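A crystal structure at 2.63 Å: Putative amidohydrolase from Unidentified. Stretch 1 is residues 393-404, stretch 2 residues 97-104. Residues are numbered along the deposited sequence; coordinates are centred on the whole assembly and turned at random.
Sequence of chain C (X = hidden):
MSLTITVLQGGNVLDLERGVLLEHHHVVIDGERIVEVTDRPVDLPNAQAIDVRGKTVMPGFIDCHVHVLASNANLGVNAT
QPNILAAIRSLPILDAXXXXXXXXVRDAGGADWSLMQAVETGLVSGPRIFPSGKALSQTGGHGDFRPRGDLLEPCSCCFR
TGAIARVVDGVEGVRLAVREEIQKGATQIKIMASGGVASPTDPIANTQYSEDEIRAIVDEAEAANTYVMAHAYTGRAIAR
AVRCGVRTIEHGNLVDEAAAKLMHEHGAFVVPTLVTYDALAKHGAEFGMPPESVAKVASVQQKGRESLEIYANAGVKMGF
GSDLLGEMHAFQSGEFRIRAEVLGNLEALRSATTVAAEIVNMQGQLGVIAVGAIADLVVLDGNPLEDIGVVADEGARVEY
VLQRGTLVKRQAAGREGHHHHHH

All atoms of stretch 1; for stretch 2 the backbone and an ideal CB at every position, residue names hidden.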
ATOM      1  N   ASP C 393       2.828 -49.072 -25.140  1.00 85.27           N
ATOM      2  CA  ASP C 393       2.712 -48.793 -26.569  1.00 96.67           C
ATOM      3  C   ASP C 393       1.675 -47.728 -26.955  1.00 99.23           C
ATOM      4  O   ASP C 393       1.063 -47.807 -28.024  1.00 92.16           O
ATOM      5  CB  ASP C 393       2.430 -50.083 -27.326  1.00103.74           C
ATOM      6  CG  ASP C 393       2.854 -50.005 -28.765  1.00119.45           C
ATOM      7  OD1 ASP C 393       1.964 -50.028 -29.645  1.00128.46           O
ATOM      8  OD2 ASP C 393       4.075 -49.881 -29.007  1.00126.05           O
ATOM      9  N   GLU C 394       1.496 -46.730 -26.089  1.00107.62           N
ATOM     10  CA  GLU C 394       0.574 -45.606 -26.332  1.00111.94           C
ATOM     11  C   GLU C 394      -0.878 -46.031 -26.610  1.00111.24           C
ATOM     12  O   GLU C 394      -1.365 -45.914 -27.741  1.00111.02           O
ATOM     13  CB  GLU C 394       1.097 -44.695 -27.455  1.00115.14           C
ATOM     14  CG  GLU C 394       0.951 -43.200 -27.181  1.00118.80           C
ATOM     15  CD  GLU C 394      -0.472 -42.681 -27.361  1.00123.60           C
ATOM     16  OE1 GLU C 394      -1.049 -42.164 -26.378  1.00114.96           O
ATOM     17  OE2 GLU C 394      -1.008 -42.774 -28.487  1.00127.99           O
ATOM     18  N   GLY C 395      -1.547 -46.549 -25.578  1.00109.02           N
ATOM     19  CA  GLY C 395      -2.985 -46.843 -25.624  1.00103.85           C
ATOM     20  C   GLY C 395      -3.403 -47.931 -26.599  1.00101.47           C
ATOM     21  O   GLY C 395      -4.595 -48.145 -26.824  1.00 99.49           O
ATOM     22  N   ALA C 396      -2.418 -48.625 -27.166  1.00 99.75           N
ATOM     23  CA  ALA C 396      -2.638 -49.561 -28.263  1.00 93.69           C
ATOM     24  C   ALA C 396      -3.426 -50.794 -27.826  1.00 89.23           C
ATOM     25  O   ALA C 396      -4.428 -51.152 -28.447  1.00 85.69           O
ATOM     26  CB  ALA C 396      -1.304 -49.969 -28.878  1.00 91.74           C
ATOM     27  N   ARG C 397      -2.992 -51.414 -26.732  1.00 86.34           N
ATOM     28  CA  ARG C 397      -3.512 -52.722 -26.334  1.00 82.18           C
ATOM     29  C   ARG C 397      -4.392 -52.747 -25.070  1.00 79.03           C
ATOM     30  O   ARG C 397      -4.542 -53.790 -24.437  1.00 78.42           O
ATOM     31  CB  ARG C 397      -2.361 -53.718 -26.205  1.00 80.74           C
ATOM     32  CG  ARG C 397      -2.439 -54.869 -27.195  1.00 85.16           C
ATOM     33  CD  ARG C 397      -1.141 -55.662 -27.215  1.00 96.55           C
ATOM     34  NE  ARG C 397      -0.337 -55.376 -28.399  1.00107.53           N
ATOM     35  CZ  ARG C 397       0.631 -54.466 -28.464  1.00112.52           C
ATOM     36  NH1 ARG C 397       0.945 -53.729 -27.409  1.00114.65           N
ATOM     37  NH2 ARG C 397       1.286 -54.292 -29.601  1.00119.16           N
ATOM     38  N   VAL C 398      -4.993 -51.609 -24.723  1.00 73.58           N
ATOM     39  CA  VAL C 398      -5.933 -51.529 -23.605  1.00 64.10           C
ATOM     40  C   VAL C 398      -7.314 -51.219 -24.147  1.00 65.17           C
ATOM     41  O   VAL C 398      -7.524 -50.169 -24.740  1.00 67.78           O
ATOM     42  CB  VAL C 398      -5.516 -50.436 -22.593  1.00 61.90           C
ATOM     43  CG1 VAL C 398      -4.899 -49.249 -23.301  1.00 64.71           C
ATOM     44  CG2 VAL C 398      -6.693 -49.991 -21.752  1.00 60.15           C
ATOM     45  N   GLU C 399      -8.252 -52.143 -23.984  1.00 68.97           N
ATOM     46  CA  GLU C 399      -9.559 -51.953 -24.593  1.00 68.80           C
ATOM     47  C   GLU C 399     -10.676 -51.633 -23.620  1.00 65.74           C
ATOM     48  O   GLU C 399     -11.743 -51.196 -24.039  1.00 68.75           O
ATOM     49  CB  GLU C 399      -9.949 -53.124 -25.491  1.00 76.26           C
ATOM     50  CG  GLU C 399     -10.194 -54.409 -24.759  1.00 91.09           C
ATOM     51  CD  GLU C 399      -9.102 -55.409 -25.016  1.00111.85           C
ATOM     52  OE1 GLU C 399      -8.144 -55.456 -24.211  1.00126.80           O
ATOM     53  OE2 GLU C 399      -9.186 -56.116 -26.044  1.00113.99           O
ATOM     54  N   TYR C 400     -10.443 -51.842 -22.330  1.00 64.05           N
ATOM     55  CA  TYR C 400     -11.409 -51.395 -21.328  1.00 63.57           C
ATOM     56  C   TYR C 400     -10.753 -50.633 -20.195  1.00 58.80           C
ATOM     57  O   TYR C 400      -9.751 -51.074 -19.641  1.00 62.88           O
ATOM     58  CB  TYR C 400     -12.206 -52.568 -20.768  1.00 63.26           C
ATOM     59  CG  TYR C 400     -13.136 -53.221 -21.764  1.00 72.04           C
ATOM     60  CD1 TYR C 400     -14.248 -52.548 -22.253  1.00 78.40           C
ATOM     61  CD2 TYR C 400     -12.919 -54.523 -22.196  1.00 72.56           C
ATOM     62  CE1 TYR C 400     -15.112 -53.150 -23.152  1.00 79.84           C
ATOM     63  CE2 TYR C 400     -13.772 -55.128 -23.102  1.00 68.36           C
ATOM     64  CZ  TYR C 400     -14.867 -54.438 -23.572  1.00 70.19           C
ATOM     65  OH  TYR C 400     -15.726 -55.030 -24.465  1.00 77.17           O
ATOM     66  N   VAL C 401     -11.323 -49.487 -19.845  1.00 50.67           N
ATOM     67  CA  VAL C 401     -10.933 -48.814 -18.614  1.00 42.25           C
ATOM     68  C   VAL C 401     -12.144 -48.569 -17.725  1.00 43.93           C
ATOM     69  O   VAL C 401     -13.135 -47.979 -18.147  1.00 38.37           O
ATOM     70  CB  VAL C 401     -10.187 -47.496 -18.881  1.00 38.68           C
ATOM     71  CG1 VAL C 401      -9.867 -46.801 -17.586  1.00 37.28           C
ATOM     72  CG2 VAL C 401      -8.910 -47.747 -19.660  1.00 28.42           C
ATOM     73  N   LEU C 402     -12.072 -49.063 -16.497  1.00 44.79           N
ATOM     74  CA  LEU C 402     -13.122 -48.819 -15.531  1.00 50.38           C
ATOM     75  C   LEU C 402     -12.636 -47.865 -14.462  1.00 53.40           C
ATOM     76  O   LEU C 402     -11.516 -47.990 -13.966  1.00 58.92           O
ATOM     77  CB  LEU C 402     -13.557 -50.125 -14.878  1.00 53.67           C
ATOM     78  CG  LEU C 402     -14.803 -50.781 -15.456  1.00 52.70           C
ATOM     79  CD1 LEU C 402     -14.495 -51.387 -16.801  1.00 46.03           C
ATOM     80  CD2 LEU C 402     -15.304 -51.833 -14.498  1.00 57.11           C
ATOM     81  N   GLN C 403     -13.491 -46.929 -14.083  1.00 47.63           N
ATOM     82  CA  GLN C 403     -13.137 -45.959 -13.065  1.00 49.86           C
ATOM     83  C   GLN C 403     -14.252 -45.863 -12.025  1.00 44.28           C
ATOM     84  O   GLN C 403     -15.411 -45.685 -12.377  1.00 39.30           O
ATOM     85  CB  GLN C 403     -12.877 -44.610 -13.731  1.00 55.78           C
ATOM     86  CG  GLN C 403     -11.944 -43.687 -12.981  1.00 58.03           C
ATOM     87  CD  GLN C 403     -11.462 -42.529 -13.833  1.00 56.58           C
ATOM     88  OE1 GLN C 403     -10.348 -42.048 -13.650  1.00 74.72           O
ATOM     89  NE2 GLN C 403     -12.289 -42.080 -14.767  1.00 32.99           N
ATOM     90  N   ARG C 404     -13.901 -46.037 -10.756  1.00 42.87           N
ATOM     91  CA  ARG C 404     -14.885 -46.082  -9.674  1.00 59.54           C
ATOM     92  C   ARG C 404     -16.188 -46.787 -10.068  1.00 61.97           C
ATOM     93  O   ARG C 404     -17.271 -46.194 -10.048  1.00 58.92           O
ATOM     94  CB  ARG C 404     -15.171 -44.675  -9.130  1.00 66.44           C
ATOM     95  CG  ARG C 404     -14.139 -44.168  -8.124  1.00 70.16           C
ATOM     96  CD  ARG C 404     -14.625 -42.944  -7.372  1.00 67.49           C
ATOM     97  NE  ARG C 404     -14.776 -41.786  -8.251  1.00 73.31           N
ATOM     98  CZ  ARG C 404     -15.898 -41.089  -8.391  1.00 67.94           C
ATOM     99  NH1 ARG C 404     -16.979 -41.418  -7.700  1.00 74.80           N
ATOM    100  NH2 ARG C 404     -15.936 -40.051  -9.210  1.00 61.27           N
ATOM    101  N   UNK C  97      -4.597 -39.344 -21.083  1.00 36.66           N
ATOM    102  CA  UNK C  97      -3.985 -40.115 -19.994  1.00 34.16           C
ATOM    103  C   UNK C  97      -4.917 -41.256 -19.566  1.00 41.91           C
ATOM    104  O   UNK C  97      -4.468 -42.376 -19.254  1.00 41.97           O
ATOM    105  CB  UNK C  97      -3.671 -39.208 -18.802  1.00 34.16           C
ATOM    106  N   UNK C  98      -6.217 -40.972 -19.575  1.00 29.05           N
ATOM    107  CA  UNK C  98      -7.192 -41.938 -19.119  1.00 32.59           C
ATOM    108  C   UNK C  98      -7.265 -43.089 -20.107  1.00 40.58           C
ATOM    109  O   UNK C  98      -7.270 -44.249 -19.707  1.00 45.90           O
ATOM    110  CB  UNK C  98      -8.564 -41.286 -18.939  1.00 32.59           C
ATOM    111  N   UNK C  99      -7.226 -42.768 -21.398  1.00 36.87           N
ATOM    112  CA  UNK C  99      -7.305 -43.796 -22.426  1.00 32.70           C
ATOM    113  C   UNK C  99      -6.088 -44.723 -22.432  1.00 35.47           C
ATOM    114  O   UNK C  99      -6.193 -45.888 -22.774  1.00 46.48           O
ATOM    115  CB  UNK C  99      -7.458 -43.139 -23.799  1.00 32.70           C
ATOM    116  N   UNK C 100      -4.940 -44.218 -22.024  1.00 35.01           N
ATOM    117  CA  UNK C 100      -3.774 -45.064 -21.899  1.00 31.99           C
ATOM    118  C   UNK C 100      -3.832 -45.977 -20.668  1.00 36.12           C
ATOM    119  O   UNK C 100      -2.934 -46.774 -20.457  1.00 32.30           O
ATOM    120  CB  UNK C 100      -2.517 -44.194 -21.844  1.00 31.99           C
ATOM    121  N   UNK C 101      -4.873 -45.853 -19.850  1.00 32.43           N
ATOM    122  CA  UNK C 101      -5.016 -46.724 -18.683  1.00 33.79           C
ATOM    123  C   UNK C 101      -4.688 -46.098 -17.332  1.00 37.26           C
ATOM    124  O   UNK C 101      -4.748 -46.759 -16.301  1.00 33.04           O
ATOM    125  CB  UNK C 101      -4.121 -47.950 -18.874  1.00 33.79           C
ATOM    126  N   UNK C 102      -4.346 -44.815 -17.322  1.00 42.49           N
ATOM    127  CA  UNK C 102      -4.087 -44.127 -16.066  1.00 35.07           C
ATOM    128  C   UNK C 102      -5.379 -43.626 -15.456  1.00 41.41           C
ATOM    129  O   UNK C 102      -6.117 -42.857 -16.081  1.00 43.51           O
ATOM    130  CB  UNK C 102      -3.115 -42.964 -16.277  1.00 35.07           C
ATOM    131  N   UNK C 103      -5.684 -44.119 -14.264  1.00 33.79           N
ATOM    132  CA  UNK C 103      -6.967 -43.832 -13.650  1.00 39.31           C
ATOM    133  C   UNK C 103      -6.778 -42.902 -12.464  1.00 42.19           C
ATOM    134  O   UNK C 103      -7.736 -42.340 -11.938  1.00 40.44           O
ATOM    135  CB  UNK C 103      -7.662 -45.124 -13.216  1.00 39.31           C
ATOM    136  N   UNK C 104      -5.525 -42.749 -12.054  1.00 37.79           N
ATOM    137  CA  UNK C 104      -5.164 -41.811 -11.013  1.00 29.83           C
ATOM    138  C   UNK C 104      -3.849 -41.175 -11.412  1.00 27.91           C
ATOM    139  O   UNK C 104      -3.040 -41.806 -12.076  1.00 23.96           O
ATOM    140  CB  UNK C 104      -5.068 -42.491  -9.646  1.00 29.83           C
TER

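Position 97 lies in the last turn of a helix, and its CA-to-CB bond points away from stretch 1. No atom of that stretch comes within 5.5 Å of the ideal CB. Stretch 1 sets no demand here, and many helix-compatible side chains would suit. The residue is Met 97, which makes no contact across the stretches.

Position 98 is also helical. Its CB points sideways, and nothing of stretch 1 lies near it. A longer side chain, however, could reach the methyl groups of Val 401 and the chain of Gln 403. Leucine, isoleucine or methionine would fit. The residue is Leu 98, with chi1 t and chi2 p. Its CD1 lies 4.2 Å from Val 401 CG1, an apolar contact. The side-chain end of Gln 403 also lies beside Leu 98.

Position 99 points sideways, with no atom of stretch 1 close to its CB. Its backbone does more: the carbonyl O of 99 is 3.6 Å from Val 398 CG1. Small or polar side chains would do, and larger ones are not excluded by stretch 1. The residue is Ser 99. Its OG is hydrogen-bonded to a residue just before or after one of the stretches. The contact with Val 398 is made by the main-chain O of Ser 99.

Position 100 has its CB pointing away, yet its backbone passes close to stretch 1: the CA atoms of 100 and Gly 395 are 4.2 Å apart. The ideal CB is 5.2 Å from Glu 394 OE1. That carboxylate favours a basic or hydrogen-bond-donating side chain, such as lysine, arginine or glutamine. The residue is Arg 100. Its NH1 donates to Glu 394 OE1 at 3.0 Å, forming a salt bridge. The carboxylate oxygen lies at the edge of the guanidinium, near its plane, where the N-H bonds point. Glu 394 is poorly ordered, so its placement is less certain. The chain of Arg 100 also passes Gly 395, with CG 4.0 Å from Gly 395 N.

Position 101 has phi 104° and psi 2°. A CB here would be jammed against the carbonyl O of the residue before, so the backbone alone calls for glycine. The residue is Gly 101. It closes the helix in a Schellman motif, with its N hydrogen-bonded to Leu 98 O at 2.9 Å and the N of 102 hydrogen-bonded to Met 97 O at 3.1 Å. Its CA lies 4.1 Å from Val 401 CG2.

Position 102 begins a strand and points away. Stretch 1 leaves the choice open, including large side chains. The residue is Phe 102.

Position 103 points toward strand 398-403, which runs nearly parallel to its own. The ideal CB is 5.2 Å from Val 401 CG1, and it also faces the side chain of Gln 403. Valine, threonine or another modest side chain would suit. The residue is Thr 103. Its CG2 packs 3.7 Å from Val 401 CG1, while OG1 is hydrogen-bonded elsewhere in the structure.

Position 104 points sideways, free of stretch 1, and many residues would serve. It is Ser 104.

Stretch 2 (97-104) MLSRGFTS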
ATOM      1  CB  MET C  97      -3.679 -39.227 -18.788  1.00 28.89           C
ATOM      2  CG  MET C  97      -2.486 -38.305 -18.940  1.00 28.03           C
ATOM      3  SD  MET C  97      -2.182 -37.425 -17.398  1.00 21.34           S
ATOM      4  CE  MET C  97      -0.836 -36.383 -17.874  1.00 11.41           C
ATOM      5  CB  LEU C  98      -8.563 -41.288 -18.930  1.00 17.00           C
ATOM      6  CG  LEU C  98      -9.691 -42.182 -18.435  1.00 20.67           C
ATOM      7  CD1 LEU C  98      -9.441 -42.652 -17.004  1.00 14.72           C
ATOM      8  CD2 LEU C  98     -11.038 -41.463 -18.566  1.00 21.26           C
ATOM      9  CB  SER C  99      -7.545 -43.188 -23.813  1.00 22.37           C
ATOM     10  OG  SER C  99      -6.358 -42.630 -24.334  1.00 34.17           O
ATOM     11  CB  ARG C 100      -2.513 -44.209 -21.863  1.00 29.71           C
ATOM     12  CG  ARG C 100      -2.283 -43.430 -23.131  1.00 33.69           C
ATOM     13  CD  ARG C 100      -0.912 -42.790 -23.130  1.00 48.76           C
ATOM     14  NE  ARG C 100      -0.879 -41.566 -22.339  1.00 55.95           N
ATOM     15  CZ  ARG C 100      -1.143 -40.367 -22.833  1.00 50.20           C
ATOM     16  NH1 ARG C 100      -1.459 -40.248 -24.112  1.00 49.73           N
ATOM     17  NH2 ARG C 100      -1.099 -39.300 -22.048  1.00 61.54           N
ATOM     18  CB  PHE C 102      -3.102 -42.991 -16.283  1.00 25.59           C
ATOM     19  CG  PHE C 102      -1.741 -43.465 -16.674  1.00 41.19           C
ATOM     20  CD1 PHE C 102      -0.810 -43.811 -15.707  1.00 20.91           C
ATOM     21  CD2 PHE C 102      -1.413 -43.646 -18.008  1.00 36.34           C
ATOM     22  CE1 PHE C 102       0.426 -44.291 -16.071  1.00 34.44           C
ATOM     23  CE2 PHE C 102      -0.171 -44.121 -18.368  1.00 20.51           C
ATOM     24  CZ  PHE C 102       0.745 -44.443 -17.401  1.00 30.21           C
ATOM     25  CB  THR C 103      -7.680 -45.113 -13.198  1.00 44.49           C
ATOM     26  OG1 THR C 103      -6.725 -46.026 -12.648  1.00 30.39           O
ATOM     27  CG2 THR C 103      -8.373 -45.770 -14.362  1.00 43.68           C
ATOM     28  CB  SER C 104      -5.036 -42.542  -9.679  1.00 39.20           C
ATOM     29  OG  SER C 104      -6.290 -43.090  -9.284  1.00 50.17           O
TER
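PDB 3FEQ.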